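Local coordinates for putative short-chain dehydrogenase/reductase (Burkholderia xenovorans, PDB 5JY1), which binds NAD as a member of the short-chain dehydrogenase/reductase family and may reduce 3-oxoacyl groups carried on acyl carrier protein, at residues L95-F100 with G144-F149. Sequence-based numbering, arbitrary orientation.
Sequences LVNNAF and GRIVNF. With NAD (nicotinamide-adenine-dinucleotide), chain E.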
ATOM      1  N   LEU A  95       5.689 -25.036   2.654  1.00 14.89           N
ATOM      2  CA  LEU A  95       5.907 -24.665   4.051  1.00 13.37           C
ATOM      3  C   LEU A  95       4.898 -23.599   4.461  1.00 15.22           C
ATOM      4  O   LEU A  95       4.758 -22.585   3.771  1.00 15.03           O
ATOM      5  CB  LEU A  95       7.328 -24.141   4.268  1.00 13.46           C
ATOM      6  CG  LEU A  95       7.633 -23.532   5.639  1.00 14.44           C
ATOM      7  CD1 LEU A  95       7.631 -24.595   6.736  1.00 15.61           C
ATOM      8  CD2 LEU A  95       8.982 -22.803   5.605  1.00 13.81           C
ATOM      9  N   VAL A  96       4.199 -23.831   5.575  1.00 12.12           N
ATOM     10  CA  VAL A  96       3.249 -22.867   6.129  1.00 15.79           C
ATOM     11  C   VAL A  96       3.711 -22.500   7.533  1.00 15.66           C
ATOM     12  O   VAL A  96       3.767 -23.365   8.418  1.00 15.60           O
ATOM     13  CB  VAL A  96       1.816 -23.425   6.156  1.00 14.21           C
ATOM     14  CG1 VAL A  96       0.850 -22.388   6.746  1.00 14.73           C
ATOM     15  CG2 VAL A  96       1.386 -23.835   4.764  1.00 15.17           C
ATOM     16  N   ASN A  97       4.039 -21.221   7.738  1.00 15.63           N
ATOM     17  CA  ASN A  97       4.584 -20.732   9.008  1.00 14.99           C
ATOM     18  C   ASN A  97       3.448 -20.077   9.782  1.00 18.06           C
ATOM     19  O   ASN A  97       3.139 -18.900   9.593  1.00 20.23           O
ATOM     20  CB  ASN A  97       5.751 -19.779   8.762  1.00 14.88           C
ATOM     21  CG  ASN A  97       6.952 -20.494   8.171  1.00 18.67           C
ATOM     22  OD1 ASN A  97       7.432 -21.481   8.730  1.00 20.35           O
ATOM     23  ND2 ASN A  97       7.426 -20.023   7.026  1.00 17.46           N
ATOM     24  N   ASN A  98       2.834 -20.848  10.666  1.00 20.05           N
ATOM     25  CA  ASN A  98       1.572 -20.467  11.275  1.00 19.80           C
ATOM     26  C   ASN A  98       1.624 -20.346  12.794  1.00 23.02           C
ATOM     27  O   ASN A  98       0.801 -19.618  13.361  1.00 23.08           O
ATOM     28  CB  ASN A  98       0.490 -21.479  10.847  1.00 22.79           C
ATOM     29  CG  ASN A  98      -0.742 -21.433  11.703  1.00 29.75           C
ATOM     30  OD1 ASN A  98      -1.691 -20.701  11.409  1.00 27.02           O
ATOM     31  ND2 ASN A  98      -0.758 -22.247  12.755  1.00 26.85           N
ATOM     32  N   ALA A  99       2.582 -20.993  13.461  1.00 20.67           N
ATOM     33  CA  ALA A  99       2.595 -21.067  14.919  1.00 21.60           C
ATOM     34  C   ALA A  99       2.591 -19.679  15.561  1.00 21.76           C
ATOM     35  O   ALA A  99       3.176 -18.725  15.044  1.00 21.18           O
ATOM     36  CB  ALA A  99       3.819 -21.858  15.391  1.00 21.14           C
ATOM     37  N   PHE A 100       1.951 -19.584  16.726  1.00 24.30           N
ATOM     38  CA  PHE A 100       1.743 -18.313  17.404  1.00 28.85           C
ATOM     39  C   PHE A 100       1.702 -18.532  18.914  1.00 23.14           C
ATOM     40  O   PHE A 100       1.134 -19.521  19.387  1.00 25.28           O
ATOM     41  CB  PHE A 100       0.440 -17.670  16.906  1.00 31.66           C
ATOM     42  CG  PHE A 100      -0.132 -16.641  17.832  1.00 29.91           C
ATOM     43  CD1 PHE A 100       0.385 -15.361  17.869  1.00 25.60           C
ATOM     44  CD2 PHE A 100      -1.209 -16.948  18.644  1.00 30.78           C
ATOM     45  CE1 PHE A 100      -0.146 -14.409  18.713  1.00 23.92           C
ATOM     46  CE2 PHE A 100      -1.744 -15.994  19.491  1.00 32.57           C
ATOM     47  CZ  PHE A 100      -1.209 -14.728  19.526  1.00 29.80           C
ATOM     48  N   GLY A 144       8.891 -24.810  -5.019  1.00 14.64           N
ATOM     49  CA  GLY A 144       8.584 -24.540  -3.630  1.00 14.19           C
ATOM     50  C   GLY A 144       7.456 -23.547  -3.487  1.00 12.59           C
ATOM     51  O   GLY A 144       7.260 -22.674  -4.337  1.00 14.28           O
ATOM     52  N   ARG A 145       6.706 -23.689  -2.393  1.00 14.13           N
ATOM     53  CA  ARG A 145       5.655 -22.751  -2.009  1.00 13.33           C
ATOM     54  C   ARG A 145       5.810 -22.468  -0.526  1.00 15.54           C
ATOM     55  O   ARG A 145       5.740 -23.393   0.292  1.00 17.11           O
ATOM     56  CB  ARG A 145       4.255 -23.315  -2.293  1.00 12.14           C
ATOM     57  CG  ARG A 145       4.007 -23.650  -3.746  1.00 16.45           C
ATOM     58  CD  ARG A 145       3.726 -22.378  -4.545  1.00 17.45           C
ATOM     59  NE  ARG A 145       3.321 -22.644  -5.919  1.00 16.95           N
ATOM     60  CZ  ARG A 145       4.151 -22.829  -6.943  1.00 17.17           C
ATOM     61  NH1 ARG A 145       5.470 -22.790  -6.772  1.00 19.10           N
ATOM     62  NH2 ARG A 145       3.645 -23.058  -8.155  1.00 21.63           N
ATOM     63  N   ILE A 146       6.033 -21.202  -0.175  1.00 13.98           N
ATOM     64  CA  ILE A 146       6.115 -20.791   1.220  1.00 12.31           C
ATOM     65  C   ILE A 146       4.962 -19.837   1.493  1.00 12.59           C
ATOM     66  O   ILE A 146       4.774 -18.861   0.757  1.00 12.94           O
ATOM     67  CB  ILE A 146       7.473 -20.139   1.539  1.00 13.36           C
ATOM     68  CG1 ILE A 146       8.592 -21.168   1.306  1.00 13.28           C
ATOM     69  CG2 ILE A 146       7.503 -19.610   2.982  1.00 14.10           C
ATOM     70  CD1 ILE A 146      10.014 -20.613   1.453  1.00 14.18           C
ATOM     71  N   VAL A 147       4.184 -20.133   2.534  1.00 11.65           N
ATOM     72  CA  VAL A 147       3.025 -19.327   2.926  1.00 13.65           C
ATOM     73  C   VAL A 147       3.289 -18.825   4.336  1.00 15.56           C
ATOM     74  O   VAL A 147       3.296 -19.618   5.288  1.00 14.94           O
ATOM     75  CB  VAL A 147       1.717 -20.136   2.889  1.00 12.70           C
ATOM     76  CG1 VAL A 147       0.506 -19.226   3.142  1.00 15.75           C
ATOM     77  CG2 VAL A 147       1.558 -20.908   1.572  1.00 13.04           C
ATOM     78  N   ASN A 148       3.492 -17.517   4.483  1.00 15.20           N
ATOM     79  CA  ASN A 148       3.671 -16.916   5.796  1.00 14.40           C
ATOM     80  C   ASN A 148       2.375 -16.244   6.232  1.00 19.13           C
ATOM     81  O   ASN A 148       1.508 -15.939   5.417  1.00 20.99           O
ATOM     82  CB  ASN A 148       4.818 -15.901   5.777  1.00 11.56           C
ATOM     83  CG  ASN A 148       6.153 -16.560   5.532  1.00 16.66           C
ATOM     84  OD1 ASN A 148       6.355 -17.712   5.916  1.00 15.88           O
ATOM     85  ND2 ASN A 148       7.072 -15.844   4.885  1.00 15.22           N
ATOM     86  N   PHE A 149       2.226 -16.049   7.539  1.00 20.24           N
ATOM     87  CA  PHE A 149       1.036 -15.421   8.096  0.74 19.47           C
ATOM     88  C   PHE A 149       1.422 -14.146   8.827  1.00 22.71           C
ATOM     89  O   PHE A 149       2.282 -14.167   9.711  1.00 20.94           O
ATOM     90  CB  PHE A 149       0.293 -16.370   9.038  0.74 19.29           C
ATOM     91  CG  PHE A 149      -0.575 -17.366   8.322  0.74 20.23           C
ATOM     92  CD1 PHE A 149      -1.871 -17.044   7.974  0.74 21.66           C
ATOM     93  CD2 PHE A 149      -0.085 -18.608   7.973  0.74 21.22           C
ATOM     94  CE1 PHE A 149      -2.679 -17.951   7.304  0.74 25.18           C
ATOM     95  CE2 PHE A 149      -0.889 -19.524   7.309  0.74 23.92           C
ATOM     96  CZ  PHE A 149      -2.188 -19.195   6.974  0.74 26.69           C
TER
HETATM   97  PA  NAD E 301      -3.858 -20.463  17.737  0.84 24.54           P
HETATM   98  O1A NAD E 301      -3.471 -19.825  19.037  0.84 26.92           O
HETATM   99  O2A NAD E 301      -5.309 -20.921  17.693  0.84 30.02           O
HETATM  100  O5B NAD E 301      -2.855 -21.751  17.381  0.84 21.58           O
HETATM  101  C5B NAD E 301      -1.502 -21.553  17.599  0.84 20.55           C
HETATM  102  C4B NAD E 301      -0.766 -22.938  17.389  0.84 21.09           C
HETATM  103  O4B NAD E 301       0.506 -22.740  17.473  0.84 20.86           O
HETATM  104  C3B NAD E 301      -1.144 -23.882  18.583  0.84 27.25           C
HETATM  105  O3B NAD E 301      -1.493 -25.144  18.102  0.84 25.20           O
HETATM  106  C2B NAD E 301       0.125 -23.918  19.400  0.84 31.24           C
HETATM  107  O2B NAD E 301       0.187 -25.162  20.254  0.84 27.98           O
HETATM  108  C1B NAD E 301       1.053 -23.885  18.463  0.84 25.99           C
HETATM  109  N9A NAD E 301       2.332 -23.460  19.002  0.84 20.98           N
HETATM  110  C8A NAD E 301       2.520 -22.527  19.939  0.84 23.64           C
HETATM  111  N7A NAD E 301       3.815 -22.432  20.164  0.84 25.49           N
HETATM  112  C5A NAD E 301       4.434 -23.308  19.367  0.84 21.22           C
HETATM  113  C6A NAD E 301       5.789 -23.610  19.221  0.84 19.96           C
HETATM  114  N6A NAD E 301       7.034 -23.136  19.810  0.84 22.79           N
HETATM  115  N1A NAD E 301       6.163 -24.530  18.353  0.84 19.48           N
HETATM  116  C2A NAD E 301       5.215 -25.185  17.602  0.84 18.91           C
HETATM  117  N3A NAD E 301       3.897 -24.905  17.743  0.84 19.70           N
HETATM  118  C4A NAD E 301       3.519 -23.943  18.643  0.84 20.19           C
HETATM  119  O3  NAD E 301      -3.564 -19.369  16.536  0.84 24.44           O
HETATM  120  PN  NAD E 301      -4.544 -18.896  15.320  0.84 27.36           P
HETATM  121  O1N NAD E 301      -5.590 -17.940  15.871  0.84 27.40           O
HETATM  122  O2N NAD E 301      -5.244 -20.063  14.601  0.84 26.55           O
HETATM  123  O5D NAD E 301      -3.591 -18.037  14.272  0.84 26.66           O
HETATM  124  C5D NAD E 301      -2.688 -18.747  13.426  0.84 25.32           C
HETATM  125  C4D NAD E 301      -1.841 -17.736  12.584  0.84 24.73           C
HETATM  126  O4D NAD E 301      -2.631 -16.813  12.038  0.84 23.27           O
HETATM  127  C3D NAD E 301      -0.895 -16.982  13.525  0.84 27.44           C
HETATM  128  O3D NAD E 301       0.282 -16.722  12.924  0.84 24.96           O
HETATM  129  C2D NAD E 301      -1.659 -15.664  13.802  0.84 28.03           C
HETATM  130  O2D NAD E 301      -0.664 -14.660  14.265  0.84 26.87           O
HETATM  131  C1D NAD E 301      -2.203 -15.380  12.638  0.84 26.40           C
HETATM  132  N1N NAD E 301      -3.398 -14.559  12.758  0.84 28.64           N
HETATM  133  C2N NAD E 301      -4.583 -15.103  13.144  0.84 22.78           C
HETATM  134  C3N NAD E 301      -5.729 -14.313  13.262  0.84 22.74           C
HETATM  135  C7N NAD E 301      -7.050 -14.906  13.695  0.84 23.83           C
HETATM  136  O7N NAD E 301      -8.080 -14.253  13.617  0.84 26.17           O
HETATM  137  N7N NAD E 301      -7.107 -16.221  14.199  0.84 25.62           N
HETATM  138  C4N NAD E 301      -5.654 -12.972  12.985  0.84 24.35           C
HETATM  139  C5N NAD E 301      -4.481 -12.428  12.595  0.84 29.73           C
HETATM  140  C6N NAD E 301      -3.336 -13.229  12.474  0.84 30.72           C
HETATM  141  O   HOH W   1       4.888 -16.557   9.293  1.00 20.27           O
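Leu95 is held through both its backbone N and O in a parallel ladder: its N donates to Arg145 O, and its O accepts from Val147 N at 2.8 Å, while Asn97 N gives its hydrogen to Val147 O. The strand axes run 10° apart. Beyond these bonds a water donates to Asn97 O and accepts, at 3.2 Å, from Phe149 N. Among side-chain bonds, Asn97 ND2 reaches Asn148 OD1 at 2.8 Å, nearly straight at 176° and in the Asn97 amide plane; helix 113-141 packs on both side chains, and Thr175 pairs with Asn148 ND2. The two strands are adjacent in the middle of the Rossmann-fold sheet of short-chain dehydrogenases, 94-97 at its centre, and their C-terminal ends face the cofactor. On the other sheet face, towards helix 25-36, Val96 CG1, anti to the backbone N (chi1 180°), meets the edge of the Phe149 ring near CE2 in one of two modelled conformers; in that conformer Asn97 O also lies at the edge, whereas Asn98 OD1 lies above one face, offset toward the rim. Cofactor contacts follow further along the chain: Asn98 O accepts from NAD O3D at 3.0 Å, and Phe100 CB packs 3.7 Å from NAD C3D.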